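PDB 3KOG: putative pore-forming toxin from Bacteroides vulgatus ATCC 8482, which is of uncertain function but may be a secreted or surface-attached pore-forming toxin built largely of beta strands. Local coordinates for residues N16-I21 and G83-K88; W125-V130 and D172-A177; V183-M188 and T218-K223. One frame throughout, in Å; residues are numbered along the deposited sequence. Where two conformers were deposited one is given.

Contact 1: N16-I21 and G83-K88; sequences NAKFII and GQFGAK
The ring of Phe19 reaches across from its own strand to lie against the main chain of Gly86 and Ala87. Its CD1 comes within 3.4 Å of Gly86 C, and Ala87 CA stands over one face, offset toward the rim. With CG anti to the backbone N (chi1 -164°), the Phe19 ring starts beside its own carbonyl carbon, from where it reaches the neighbouring strand. Glycine suits position 86 because no side chain stands between its peptide and the ring. Lys88 closes the ring edge with its aliphatic chain, CE lying 3.6 Å from Phe19 CZ. On the face of Phe85 and Ala87 the roles reverse: Phe85 offers its edge, in plane, to Lys18 CB and to Ile20 CD1, the latter 3.7 Å from Phe85 CE1. The small Ala87 fits beside Ile20, CB to CB 4.2 Å. Behind these groups run four parallel-strand bonds: Lys18 N to Gln84 O at 2.9 Å, then Gly86 N to Lys18 O, Ile20 N to Gly86 O and Lys88 N to Ile20 O. Farther out, Phe19 and Ile21 both pack on Ile77 of strand 69-77, while Lys88 NZ bonds Thr76 O. The chemistry is thus two-sided: Phe19 and Ile21 are buried beneath the three-stranded sheet, whereas the Lys18 methylenes, Ile20 and Phe85 make a partly exposed patch; each face uses the aliphatic part of one lysine.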
loop_
_atom_site.group_PDB
_atom_site.type_symbol
_atom_site.label_atom_id
_atom_site.label_comp_id
_atom_site.label_asym_id
_atom_site.label_seq_id
_atom_site.Cartn_x
_atom_site.Cartn_y
_atom_site.Cartn_z
ATOM N N ASN A 16 -12.845 -3.140 -11.974
ATOM C CA ASN A 16 -11.663 -2.296 -11.907
ATOM C C ASN A 16 -10.727 -2.695 -10.765
ATOM O O ASN A 16 -11.192 -3.020 -9.654
ATOM C CB ASN A 16 -12.100 -0.872 -11.729
ATOM C CG ASN A 16 -12.960 -0.380 -12.886
ATOM O OD1 ASN A 16 -12.856 -0.867 -14.016
ATOM N ND2 ASN A 16 -13.810 0.603 -12.599
ATOM N N ALA A 17 -9.420 -2.627 -11.009
ATOM C CA ALA A 17 -8.433 -2.728 -9.949
ATOM C C ALA A 17 -8.601 -1.529 -9.033
ATOM O O ALA A 17 -9.098 -0.477 -9.439
ATOM C CB ALA A 17 -6.982 -2.719 -10.515
ATOM N N LYS A 18 -8.158 -1.667 -7.805
ATOM C CA LYS A 18 -8.269 -0.569 -6.826
ATOM C C LYS A 18 -7.125 -0.584 -5.898
ATOM O O LYS A 18 -6.687 -1.636 -5.457
ATOM C CB LYS A 18 -9.585 -0.616 -6.092
ATOM C CG LYS A 18 -9.759 0.534 -5.078
ATOM C CD LYS A 18 -11.091 0.418 -4.310
ATOM C CE LYS A 18 -12.302 0.817 -5.130
ATOM N NZ LYS A 18 -13.458 0.736 -4.129
ATOM N N PHE A 19 -6.631 0.619 -5.562
ATOM C CA PHE A 19 -5.508 0.761 -4.668
ATOM C C PHE A 19 -5.738 1.979 -3.789
ATOM O O PHE A 19 -6.140 3.029 -4.315
ATOM C CB PHE A 19 -4.205 0.880 -5.425
ATOM C CG PHE A 19 -2.994 0.651 -4.555
ATOM C CD1 PHE A 19 -2.539 -0.633 -4.318
ATOM C CD2 PHE A 19 -2.338 1.706 -3.998
ATOM C CE1 PHE A 19 -1.463 -0.859 -3.530
ATOM C CE2 PHE A 19 -1.236 1.510 -3.185
ATOM C CZ PHE A 19 -0.803 0.177 -2.953
ATOM N N ILE A 20 -5.590 1.790 -2.471
ATOM C CA ILE A 20 -5.782 2.859 -1.475
ATOM C C ILE A 20 -4.490 3.231 -0.808
ATOM O O ILE A 20 -3.778 2.383 -0.275
ATOM C CB ILE A 20 -6.842 2.449 -0.455
ATOM C CG1 ILE A 20 -8.181 2.190 -1.191
ATOM C CG2 ILE A 20 -7.037 3.528 0.632
ATOM C CD1 ILE A 20 -9.242 1.487 -0.303
ATOM N N ILE A 21 -4.175 4.517 -0.840
ATOM C CA ILE A 21 -3.060 5.070 -0.136
ATOM C C ILE A 21 -3.527 5.830 1.097
ATOM O O ILE A 21 -4.404 6.736 1.016
ATOM C CB ILE A 21 -2.283 6.098 -1.062
ATOM C CG1 ILE A 21 -1.615 5.393 -2.252
ATOM C CG2 ILE A 21 -1.195 6.886 -0.185
ATOM C CD1 ILE A 21 -1.222 6.387 -3.411
ATOM N N GLY A 83 -9.631 -6.568 -11.148
ATOM C CA GLY A 83 -9.993 -7.168 -9.859
ATOM C C GLY A 83 -9.009 -7.140 -8.722
ATOM O O GLY A 83 -9.381 -7.488 -7.622
ATOM N N GLN A 84 -7.758 -6.777 -8.964
ATOM C CA GLN A 84 -6.802 -6.744 -7.922
ATOM C C GLN A 84 -7.087 -5.558 -6.993
ATOM O O GLN A 84 -7.547 -4.496 -7.411
ATOM C CB GLN A 84 -5.374 -6.667 -8.457
ATOM C CG GLN A 84 -4.932 -7.885 -9.186
ATOM C CD GLN A 84 -3.444 -7.871 -9.453
ATOM O OE1 GLN A 84 -2.977 -7.143 -10.347
ATOM N NE2 GLN A 84 -2.687 -8.698 -8.711
ATOM N N PHE A 85 -6.829 -5.788 -5.724
ATOM C CA PHE A 85 -7.047 -4.788 -4.700
ATOM C C PHE A 85 -5.847 -4.736 -3.761
ATOM O O PHE A 85 -5.438 -5.749 -3.173
ATOM C CB PHE A 85 -8.330 -5.079 -3.914
ATOM C CG PHE A 85 -8.494 -4.142 -2.747
ATOM C CD1 PHE A 85 -8.869 -2.819 -2.958
ATOM C CD2 PHE A 85 -8.066 -4.528 -1.468
ATOM C CE1 PHE A 85 -8.945 -1.885 -1.871
ATOM C CE2 PHE A 85 -8.109 -3.608 -0.386
ATOM C CZ PHE A 85 -8.570 -2.289 -0.595
ATOM N N GLY A 86 -5.332 -3.523 -3.532
ATOM C CA GLY A 86 -4.235 -3.299 -2.616
ATOM C C GLY A 86 -4.379 -2.007 -1.821
ATOM O O GLY A 86 -5.204 -1.151 -2.160
ATOM N N ALA A 87 -3.587 -1.892 -0.753
ATOM C CA ALA A 87 -3.561 -0.682 0.031
ATOM C C ALA A 87 -2.153 -0.554 0.630
ATOM O O ALA A 87 -1.536 -1.577 0.940
ATOM C CB ALA A 87 -4.617 -0.746 1.149
ATOM N N LYS A 88 -1.715 0.680 0.903
ATOM C CA LYS A 88 -0.378 0.920 1.501
ATOM C C LYS A 88 -0.507 2.188 2.320
ATOM O O LYS A 88 -1.165 3.141 1.866
ATOM C CB LYS A 88 0.629 1.193 0.364
ATOM C CG LYS A 88 2.065 0.784 0.636
ATOM C CD LYS A 88 3.025 1.260 -0.501
ATOM C CE LYS A 88 2.545 1.050 -1.971
ATOM N NZ LYS A 88 3.596 0.706 -3.003
#

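Contact 2: W125-V130 and D172-A177; sequences WYYITV and DVQVLA
Tyr126 and Val175 meet through a CH-pi contact, Val175 CB lying 3.9 Å from the centroid of the tyrosine ring and 17° off its normal. The two side chains extend alongside each other in the same direction, and the branched valine also brings CG1 to 3.6 Å from Tyr126 OH. A second aromatic contact joins Trp125 and Gln174: the flat amide of Gln174 lies over the CE3-CZ3 part of one face of the indole, the planes 25° apart, with Gln174 CG 3.7 Å from Trp125 CE3; a long side chain with a flat end is well shaped for this. Tyr127 turns the CD1 side of its ring to Asp172 O, and Trp125 CZ3 lies over one of its faces.

Aliphatic packing shares the Tyr126 face. Ile128 CG2 meets Val175 CG2 at 3.6 Å, and Val130 CG2 is pressed tightly on Val173 CG2, 3.4 Å away, these two side chains crossing at about a right angle. Beta-branched residues suit such extended strands.

The polar contacts are main-chain bonds: Tyr126 and Val175 form one antiparallel hydrogen-bonded pair, with Val175 N 2.7 Å from Tyr126 O, and Ile128 and Val173 the other. Between them, Tyr127 faces Gln174 as a non-hydrogen-bonded pair.

The short segments 126-130 and 172-175 run at 126°, a strongly twisted antiparallel pairing far from the centre of the molecule. Phe181 of strand 179-198 covers Ile128, Val173 and Val175, and Asn120 of strand 98-120 touches Tyr126 and Val175. From the end of the modelled chain, His240 stacks on Trp125 and His236 meets it edge-to-face.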
loop_
_atom_site.group_PDB
_atom_site.type_symbol
_atom_site.label_atom_id
_atom_site.label_comp_id
_atom_site.label_asym_id
_atom_site.label_seq_id
_atom_site.Cartn_x
_atom_site.Cartn_y
_atom_site.Cartn_z
ATOM N N TRP A 125 -22.945 -15.243 -13.445
ATOM C CA TRP A 125 -21.954 -14.763 -12.491
ATOM C C TRP A 125 -22.632 -14.361 -11.200
ATOM O O TRP A 125 -23.833 -14.131 -11.156
ATOM C CB TRP A 125 -21.128 -13.595 -13.042
ATOM C CG TRP A 125 -21.878 -12.308 -13.204
ATOM C CD1 TRP A 125 -22.601 -11.918 -14.293
ATOM C CD2 TRP A 125 -21.967 -11.239 -12.259
ATOM N NE1 TRP A 125 -23.132 -10.666 -14.084
ATOM C CE2 TRP A 125 -22.757 -10.229 -12.843
ATOM C CE3 TRP A 125 -21.466 -11.039 -10.975
ATOM C CZ2 TRP A 125 -23.052 -9.045 -12.186
ATOM C CZ3 TRP A 125 -21.752 -9.850 -10.330
ATOM C CH2 TRP A 125 -22.530 -8.872 -10.940
ATOM N N TYR A 126 -21.841 -14.260 -10.150
ATOM C CA TYR A 126 -22.345 -13.874 -8.872
ATOM C C TYR A 126 -21.233 -13.327 -7.985
ATOM O O TYR A 126 -20.045 -13.416 -8.325
ATOM C CB TYR A 126 -23.105 -15.058 -8.232
ATOM C CG TYR A 126 -22.261 -16.264 -7.987
ATOM C CD1 TYR A 126 -21.540 -16.374 -6.810
ATOM C CD2 TYR A 126 -22.175 -17.298 -8.929
ATOM C CE1 TYR A 126 -20.732 -17.470 -6.561
ATOM C CE2 TYR A 126 -21.362 -18.423 -8.690
ATOM C CZ TYR A 126 -20.647 -18.494 -7.492
ATOM O OH TYR A 126 -19.835 -19.556 -7.184
ATOM N N TYR A 127 -21.644 -12.702 -6.879
ATOM C CA TYR A 127 -20.734 -12.199 -5.874
ATOM C C TYR A 127 -20.451 -13.248 -4.799
ATOM O O TYR A 127 -21.342 -13.975 -4.379
ATOM C CB TYR A 127 -21.311 -10.957 -5.191
ATOM C CG TYR A 127 -21.352 -9.728 -6.071
ATOM C CD1 TYR A 127 -20.174 -9.157 -6.551
ATOM C CD2 TYR A 127 -22.567 -9.127 -6.414
ATOM C CE1 TYR A 127 -20.192 -8.040 -7.349
ATOM C CE2 TYR A 127 -22.597 -7.994 -7.211
ATOM C CZ TYR A 127 -21.399 -7.457 -7.670
ATOM O OH TYR A 127 -21.420 -6.339 -8.462
ATOM N N ILE A 128 -19.214 -13.288 -4.327
ATOM C CA ILE A 128 -18.831 -14.167 -3.234
ATOM C C ILE A 128 -18.178 -13.297 -2.163
ATOM O O ILE A 128 -17.822 -12.137 -2.416
ATOM C CB ILE A 128 -17.922 -15.367 -3.740
ATOM C CG1 ILE A 128 -17.935 -16.547 -2.761
ATOM C CG2 ILE A 128 -16.485 -14.956 -4.000
ATOM C CD1 ILE A 128 -17.354 -17.855 -3.342
ATOM N N THR A 129 -18.114 -13.832 -0.942
ATOM C CA THR A 129 -17.454 -13.167 0.166
ATOM C C THR A 129 -16.068 -13.741 0.304
ATOM O O THR A 129 -15.867 -14.979 0.277
ATOM C CB THR A 129 -18.209 -13.327 1.517
ATOM O OG1 THR A 129 -19.371 -12.492 1.503
ATOM C CG2 THR A 129 -17.311 -12.935 2.727
ATOM N N VAL A 130 -15.130 -12.819 0.457
ATOM C CA VAL A 130 -13.731 -13.116 0.636
ATOM C C VAL A 130 -13.261 -12.410 1.898
ATOM O O VAL A 130 -13.216 -11.182 1.961
ATOM C CB VAL A 130 -12.926 -12.631 -0.584
ATOM C CG1 VAL A 130 -11.424 -12.888 -0.386
ATOM C CG2 VAL A 130 -13.474 -13.328 -1.846
ATOM N N ASP A 172 -18.099 -8.584 -2.188
ATOM C CA ASP A 172 -18.393 -8.122 -3.549
ATOM C C ASP A 172 -17.347 -8.643 -4.586
ATOM O O ASP A 172 -17.077 -8.008 -5.600
ATOM C CB ASP A 172 -18.356 -6.612 -3.541
ATOM C CG ASP A 172 -16.994 -6.092 -3.157
ATOM O OD1 ASP A 172 -16.489 -6.448 -2.060
ATOM O OD2 ASP A 172 -16.411 -5.352 -3.964
ATOM N N VAL A 173 -16.764 -9.796 -4.320
ATOM C CA VAL A 173 -15.805 -10.362 -5.248
ATOM C C VAL A 173 -16.604 -11.108 -6.313
ATOM O O VAL A 173 -17.558 -11.843 -6.036
ATOM C CB VAL A 173 -14.812 -11.233 -4.514
ATOM C CG1 VAL A 173 -13.791 -11.861 -5.498
ATOM C CG2 VAL A 173 -14.098 -10.401 -3.435
ATOM N N GLN A 174 -16.225 -10.906 -7.553
ATOM C CA GLN A 174 -16.995 -11.427 -8.659
ATOM C C GLN A 174 -16.501 -12.809 -9.072
ATOM O O GLN A 174 -15.315 -12.974 -9.391
ATOM C CB GLN A 174 -16.871 -10.440 -9.791
ATOM C CG GLN A 174 -17.801 -10.604 -10.925
ATOM C CD GLN A 174 -18.034 -9.277 -11.633
ATOM O OE1 GLN A 174 -18.013 -8.222 -10.998
ATOM N NE2 GLN A 174 -18.253 -9.322 -12.934
ATOM N N VAL A 175 -17.419 -13.788 -9.034
ATOM C CA VAL A 175 -17.217 -15.136 -9.574
ATOM C C VAL A 175 -17.875 -15.149 -10.931
ATOM O O VAL A 175 -19.081 -15.064 -11.025
ATOM C CB VAL A 175 -17.850 -16.250 -8.694
ATOM C CG1 VAL A 175 -17.611 -17.628 -9.331
ATOM C CG2 VAL A 175 -17.307 -16.198 -7.291
ATOM N N LEU A 176 -17.093 -15.232 -11.999
ATOM C CA LEU A 176 -17.680 -15.174 -13.341
ATOM C C LEU A 176 -18.393 -16.437 -13.713
ATOM O O LEU A 176 -18.225 -17.478 -13.081
ATOM C CB LEU A 176 -16.607 -14.831 -14.404
ATOM C CG LEU A 176 -16.038 -13.407 -14.359
ATOM C CD1 LEU A 176 -15.024 -13.189 -15.469
ATOM C CD2 LEU A 176 -17.164 -12.375 -14.472
ATOM N N ALA A 177 -19.218 -16.351 -14.747
ATOM C CA ALA A 177 -19.770 -17.559 -15.352
ATOM C C ALA A 177 -18.651 -18.331 -16.041
ATOM O O ALA A 177 -17.635 -17.743 -16.481
ATOM C CB ALA A 177 -20.900 -17.220 -16.316
#

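Contact 3: V183-M188 and T218-K223; sequences VFVDYM and TIVSPK
Val183-Met188 and Thr218-Lys223 pair as the two arms of a beta hairpin, antiparallel at 164°, with Phe184 and Ser221 and then Asp186 and Ile219 forming the hydrogen-bonded pairs. The bond from Asp186 N to Ile219 O is 2.8 Å long and nearly straight at 176°.

Phe184 and Lys223 cross at about a right angle. The lysine methylenes come in at the edge of the ring, CG in its plane and 3.5 Å from Phe184 CD1. Lys223 CG is put there by a first torsion that sets it anti to the carbonyl carbon (chi1 -66°); CE of the same chain also lies near Phe184 CD1. Farther along this face Met188, present as selenomethionine, sets CG 4.0 Å from Ile219 CD1. Between these apolar pairs a water links Asp186 OD1, Ile219 O and Ser221 OG; two of its distances are unusually short, which makes the details doubtful.

The other face is mostly aliphatic. Val183 CG1 rests on Val220 CG1 at 3.7 Å, and Val185 CG1 meets Thr218 CG2 tightly at 3.5 Å. Thr218 also lies alongside Tyr187, its OG1 3.6 Å from Tyr187 CD1. Threonine fits here because its methyl joins the valine packing while its hydroxyl bonds Lys135 O; Tyr187 OH likewise bonds Thr133 O.

On the face of Phe184 and Asp186, Thr112 OG1 bonds Asp186 OD2, Gln84 NE2 bonds Ser221 OG, and His114 stacks on Phe184. The chemistry therefore differs by face. Valines, Thr218 and Tyr187 pack together on one, with hydroxyls meeting carbonyls of strand 126-143, while on the other Asp186 and Ser221 set polar groups among apolar ones and find side-chain partners on strand 98-120 and in Gln84.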
loop_
_atom_site.group_PDB
_atom_site.type_symbol
_atom_site.label_atom_id
_atom_site.label_comp_id
_atom_site.label_asym_id
_atom_site.label_seq_id
_atom_site.Cartn_x
_atom_site.Cartn_y
_atom_site.Cartn_z
ATOM N N VAL A 183 -8.719 -17.315 -5.126
ATOM C CA VAL A 183 -8.185 -16.031 -4.675
ATOM C C VAL A 183 -6.724 -16.190 -4.263
ATOM O O VAL A 183 -6.397 -17.059 -3.507
ATOM C CB VAL A 183 -9.022 -15.471 -3.510
ATOM C CG1 VAL A 183 -8.482 -14.096 -3.069
ATOM C CG2 VAL A 183 -10.494 -15.360 -3.922
ATOM N N PHE A 184 -5.875 -15.287 -4.738
ATOM C CA PHE A 184 -4.524 -15.099 -4.205
ATOM C C PHE A 184 -4.458 -13.917 -3.244
ATOM O O PHE A 184 -5.131 -12.914 -3.427
ATOM C CB PHE A 184 -3.486 -14.880 -5.315
ATOM C CG PHE A 184 -3.230 -16.066 -6.176
ATOM C CD1 PHE A 184 -4.045 -16.348 -7.273
ATOM C CD2 PHE A 184 -2.122 -16.847 -5.952
ATOM C CE1 PHE A 184 -3.764 -17.468 -8.106
ATOM C CE2 PHE A 184 -1.861 -17.959 -6.743
ATOM C CZ PHE A 184 -2.695 -18.247 -7.825
ATOM N N VAL A 185 -3.658 -14.072 -2.203
ATOM C CA VAL A 185 -3.270 -12.989 -1.321
ATOM C C VAL A 185 -1.749 -12.943 -1.310
ATOM O O VAL A 185 -1.094 -13.932 -0.967
ATOM C CB VAL A 185 -3.825 -13.184 0.100
ATOM C CG1 VAL A 185 -3.358 -12.050 1.023
ATOM C CG2 VAL A 185 -5.362 -13.286 0.051
ATOM N N ASP A 186 -1.172 -11.792 -1.680
ATOM C CA ASP A 186 0.246 -11.637 -1.668
ATOM C C ASP A 186 0.646 -10.639 -0.604
ATOM O O ASP A 186 0.135 -9.549 -0.596
ATOM C CB ASP A 186 0.750 -11.159 -3.013
ATOM C CG ASP A 186 0.650 -12.244 -4.099
ATOM O OD1 ASP A 186 -0.429 -12.404 -4.664
ATOM O OD2 ASP A 186 1.647 -12.925 -4.375
ATOM N N TYR A 187 1.591 -11.029 0.244
ATOM C CA TYR A 187 2.237 -10.143 1.173
ATOM C C TYR A 187 3.505 -9.651 0.549
ATOM O O TYR A 187 4.355 -10.418 0.179
ATOM C CB TYR A 187 2.571 -10.876 2.481
ATOM C CG TYR A 187 1.412 -11.401 3.275
ATOM C CD1 TYR A 187 0.139 -10.918 3.107
ATOM C CD2 TYR A 187 1.628 -12.347 4.271
ATOM C CE1 TYR A 187 -0.894 -11.376 3.854
ATOM C CE2 TYR A 187 0.590 -12.812 5.034
ATOM C CZ TYR A 187 -0.688 -12.324 4.790
ATOM O OH TYR A 187 -1.762 -12.757 5.540
HETATM N N MSE A 188 3.603 -8.337 0.431
HETATM C CA MSE A 188 4.690 -7.626 -0.191
HETATM C C MSE A 188 5.600 -7.070 0.945
HETATM O O MSE A 188 5.090 -6.555 1.964
HETATM C CB MSE A 188 4.116 -6.430 -0.981
HETATM C CG MSE A 188 2.966 -6.748 -1.977
HETATM SE SE MSE A 188 3.534 -8.083 -3.245
HETATM C CE MSE A 188 5.110 -7.233 -3.929
ATOM N N THR A 218 -0.493 -5.594 1.576
ATOM C CA THR A 218 -1.162 -6.789 1.058
ATOM C C THR A 218 -1.920 -6.456 -0.225
ATOM O O THR A 218 -2.581 -5.396 -0.302
ATOM C CB THR A 218 -2.061 -7.362 2.101
ATOM O OG1 THR A 218 -1.324 -7.672 3.301
ATOM C CG2 THR A 218 -2.784 -8.654 1.615
ATOM N N ILE A 219 -1.730 -7.323 -1.237
ATOM C CA ILE A 219 -2.500 -7.300 -2.486
ATOM C C ILE A 219 -3.370 -8.583 -2.620
ATOM O O ILE A 219 -2.869 -9.708 -2.408
ATOM C CB ILE A 219 -1.576 -7.108 -3.661
ATOM C CG1 ILE A 219 -0.930 -5.694 -3.607
ATOM C CG2 ILE A 219 -2.325 -7.264 -4.992
ATOM C CD1 ILE A 219 0.190 -5.518 -4.656
ATOM N N VAL A 220 -4.653 -8.407 -2.915
ATOM C CA VAL A 220 -5.601 -9.520 -3.067
ATOM C C VAL A 220 -5.960 -9.596 -4.572
ATOM O O VAL A 220 -6.270 -8.565 -5.206
ATOM C CB VAL A 220 -6.892 -9.256 -2.240
ATOM C CG1 VAL A 220 -7.893 -10.470 -2.345
ATOM C CG2 VAL A 220 -6.544 -9.010 -0.816
ATOM N N SER A 221 -5.967 -10.803 -5.126
ATOM C CA SER A 221 -6.089 -10.999 -6.577
ATOM C C SER A 221 -7.093 -12.124 -6.818
ATOM O O SER A 221 -6.703 -13.292 -6.780
ATOM C CB SER A 221 -4.755 -11.375 -7.137
ATOM O OG SER A 221 -3.778 -10.384 -6.875
ATOM N N PRO A 222 -8.380 -11.790 -6.959
ATOM C CA PRO A 222 -9.357 -12.818 -7.352
ATOM C C PRO A 222 -9.107 -13.238 -8.807
ATOM O O PRO A 222 -8.797 -12.393 -9.643
ATOM C CB PRO A 222 -10.704 -12.115 -7.215
ATOM C CG PRO A 222 -10.389 -10.776 -6.510
ATOM C CD PRO A 222 -8.992 -10.467 -6.851
ATOM N N LYS A 223 -9.187 -14.524 -9.086
ATOM C CA LYS A 223 -8.826 -15.080 -10.379
ATOM C C LYS A 223 -10.021 -15.828 -10.950
ATOM O O LYS A 223 -10.666 -16.616 -10.221
ATOM C CB LYS A 223 -7.700 -16.080 -10.172
ATOM C CG LYS A 223 -6.406 -15.434 -9.697
ATOM C CD LYS A 223 -5.757 -14.569 -10.784
ATOM C CE LYS A 223 -4.274 -14.220 -10.432
ATOM N NZ LYS A 223 -3.829 -13.014 -11.182
HETATM O O HOH W 1 -2.632 -11.231 -4.768
#

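Overall arrangement
All three contacts reach one mixed sheet, but at different depths. Contact 1, near the centre of the molecule, joins parallel strands under a second, three-stranded sheet; contact 3 is the antiparallel hairpin beside it. They meet directly, since strands 85-94 and 207-225 are neighbours: Phe85 O lies 2.8 Å from Val220 N, and Gln84 probably bonds Ser221. Contact 2 sits toward one end, its centre about 17 Å from that of contact 1, and touches contact 3 where Val173 packs on Pro222. Contacts 1 and 3 each combine buried and partly exposed residues; contact 2 also includes exposed Tyr127 and Asp172, and uses more aromatic surface and steeper strand crossing.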